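Local atomic coordinates of RavA (Legionella pneumophila str. Paris, PDB entry 6WO6), a protein that is a Legionella pneumophila effector, probably delivered into the host cell during infection, whose molecular activity is not assigned here. Residues A40-V43 against L44-L48. The protein carries 2 engineered substitutions. Numbering follows the deposited sequence.
Sequences AALV and LASRL. Engineered in segment 40-43: Ala-40 (natural residue Glu), Ala-41 (natural residue Lys).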
ATOM      1  N   ALA A  40      11.162 -33.304 -16.963  1.00 67.88           N
ATOM      2  CA  ALA A  40       9.736 -33.559 -17.138  1.00 63.36           C
ATOM      3  C   ALA A  40       9.026 -33.671 -15.794  1.00 59.14           C
ATOM      4  O   ALA A  40       7.902 -33.180 -15.638  1.00 55.72           O
ATOM      5  CB  ALA A  40       9.528 -34.826 -17.966  1.00 62.58           C
ATOM      6  N   ALA A  41       9.670 -34.310 -14.811  1.00 58.43           N
ATOM      7  CA  ALA A  41       9.073 -34.415 -13.482  1.00 56.10           C
ATOM      8  C   ALA A  41       8.923 -33.044 -12.837  1.00 57.50           C
ATOM      9  O   ALA A  41       7.889 -32.752 -12.223  1.00 58.77           O
ATOM     10  CB  ALA A  41       9.912 -35.336 -12.598  1.00 54.87           C
ATOM     11  N   LEU A  42       9.943 -32.191 -12.966  1.00 57.56           N
ATOM     12  CA  LEU A  42       9.852 -30.832 -12.443  1.00 56.28           C
ATOM     13  C   LEU A  42       8.701 -30.070 -13.091  1.00 51.55           C
ATOM     14  O   LEU A  42       7.889 -29.444 -12.399  1.00 51.65           O
ATOM     15  CB  LEU A  42      11.176 -30.098 -12.662  1.00 59.80           C
ATOM     16  CG  LEU A  42      11.219 -28.617 -12.274  1.00 61.35           C
ATOM     17  CD1 LEU A  42      11.893 -28.429 -10.921  1.00 61.68           C
ATOM     18  CD2 LEU A  42      11.911 -27.787 -13.353  1.00 63.84           C
ATOM     19  N   VAL A  43       8.617 -30.118 -14.426  1.00 48.01           N
ATOM     20  CA  VAL A  43       7.557 -29.407 -15.141  1.00 46.61           C
ATOM     21  C   VAL A  43       6.181 -29.901 -14.706  1.00 46.18           C
ATOM     22  O   VAL A  43       5.266 -29.101 -14.453  1.00 49.00           O
ATOM     23  CB  VAL A  43       7.756 -29.549 -16.661  1.00 46.00           C
ATOM     24  CG1 VAL A  43       6.534 -29.048 -17.414  1.00 44.17           C
ATOM     25  CG2 VAL A  43       8.996 -28.794 -17.101  1.00 46.88           C
ATOM     26  N   LEU A  44       6.012 -31.222 -14.603  1.00 45.41           N
ATOM     27  CA  LEU A  44       4.708 -31.779 -14.259  1.00 46.05           C
ATOM     28  C   LEU A  44       4.316 -31.438 -12.827  1.00 48.75           C
ATOM     29  O   LEU A  44       3.163 -31.076 -12.566  1.00 49.81           O
ATOM     30  CB  LEU A  44       4.707 -33.291 -14.474  1.00 46.35           C
ATOM     31  CG  LEU A  44       3.394 -34.015 -14.171  1.00 45.36           C
ATOM     32  CD1 LEU A  44       2.245 -33.416 -14.968  1.00 45.30           C
ATOM     33  CD2 LEU A  44       3.525 -35.502 -14.460  1.00 46.07           C
ATOM     34  N   ALA A  45       5.254 -31.549 -11.882  1.00 49.76           N
ATOM     35  CA  ALA A  45       4.949 -31.161 -10.509  1.00 50.83           C
ATOM     36  C   ALA A  45       4.589 -29.684 -10.425  1.00 50.78           C
ATOM     37  O   ALA A  45       3.660 -29.302  -9.699  1.00 51.92           O
ATOM     38  CB  ALA A  45       6.130 -31.481  -9.594  1.00 52.02           C
ATOM     39  N   SER A  46       5.302 -28.839 -11.174  1.00 49.06           N
ATOM     40  CA  SER A  46       5.018 -27.409 -11.165  1.00 47.99           C
ATOM     41  C   SER A  46       3.607 -27.125 -11.667  1.00 50.33           C
ATOM     42  O   SER A  46       2.862 -26.352 -11.053  1.00 50.37           O
ATOM     43  CB  SER A  46       6.053 -26.667 -12.010  1.00 45.88           C
ATOM     44  OG  SER A  46       7.314 -26.650 -11.364  1.00 45.85           O
ATOM     45  N   ARG A  47       3.220 -27.743 -12.788  1.00 49.91           N
ATOM     46  CA  ARG A  47       1.875 -27.520 -13.314  1.00 49.74           C
ATOM     47  C   ARG A  47       0.812 -28.056 -12.359  1.00 51.16           C
ATOM     48  O   ARG A  47      -0.206 -27.393 -12.102  1.00 51.50           O
ATOM     49  CB  ARG A  47       1.735 -28.169 -14.689  1.00 47.86           C
ATOM     50  CG  ARG A  47       2.685 -27.618 -15.739  1.00 48.85           C
ATOM     51  CD  ARG A  47       2.588 -28.437 -17.007  1.00 50.51           C
ATOM     52  NE  ARG A  47       1.203 -28.561 -17.450  1.00 52.44           N
ATOM     53  CZ  ARG A  47       0.733 -29.590 -18.148  1.00 54.90           C
ATOM     54  NH1 ARG A  47       1.534 -30.594 -18.475  1.00 56.92           N
ATOM     55  NH2 ARG A  47      -0.541 -29.618 -18.509  1.00 56.02           N
ATOM     56  N   LEU A  48       1.040 -29.258 -11.826  1.00 51.51           N
ATOM     57  CA  LEU A  48       0.126 -29.867 -10.870  1.00 50.80           C
ATOM     58  C   LEU A  48      -0.115 -28.954  -9.674  1.00 50.44           C
ATOM     59  O   LEU A  48      -1.248 -28.822  -9.198  1.00 51.76           O
ATOM     60  CB  LEU A  48       0.705 -31.217 -10.437  1.00 52.23           C
ATOM     61  CG  LEU A  48       0.010 -32.183  -9.481  1.00 55.80           C
ATOM     62  CD1 LEU A  48      -1.444 -32.318  -9.817  1.00 57.53           C
ATOM     63  CD2 LEU A  48       0.690 -33.544  -9.568  1.00 57.04           C
TER
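The carbonyl group of Leu-42 is the flat group with a partner on each face: the backbone N of Ser-46 approaches from one side of its plane and the Ser-46 hydroxyl from the other. The amide bond is the ordinary helical one, Ser-46 N to Leu-42 O at 2.9 Å. OG of Ser-46 donates to the same Leu-42 O at 3.0 Å, but stands 38° out of the plane, above the carbonyl. It is brought there by a chi1 of -71°, which places OG beside its own backbone N and folds the hydroxyl back along the helix. Val-43 and Arg-47, the next pair four residues apart, share a backbone bond from Arg-47 N to Val-43 O and also touch through their side chains. CG1 of Val-43 meets CD of Arg-47 at 4.0 Å, where the two chains cross at a slant. A bend at chi3 (52°) turns the arginine beyond this aliphatic contact, and its guanidinium NH2 reaches the backbone O of Leu-13. Leu-44 N to Ala-40 O and Ala-45 N to Ala-41 O continue the helical ladder; Ala-40 and Ala-41 are engineered residues. From helix 38-51, Ala-41, Leu-42 and Ala-45 pack on helix 77-92, on Phe-77, Phe-80 and Leu-81, while Leu-44 and Arg-47 rest on Pro-16 of helix 16-20. This is the classic i to i+4 pattern of an alpha-helix, in which serine returns its hydroxyl to the preceding turn: two bonds converge on Leu-42 O, and the hydroxyl probably spends its hydrogen inside the helix, on a carbonyl that already accepts the amide.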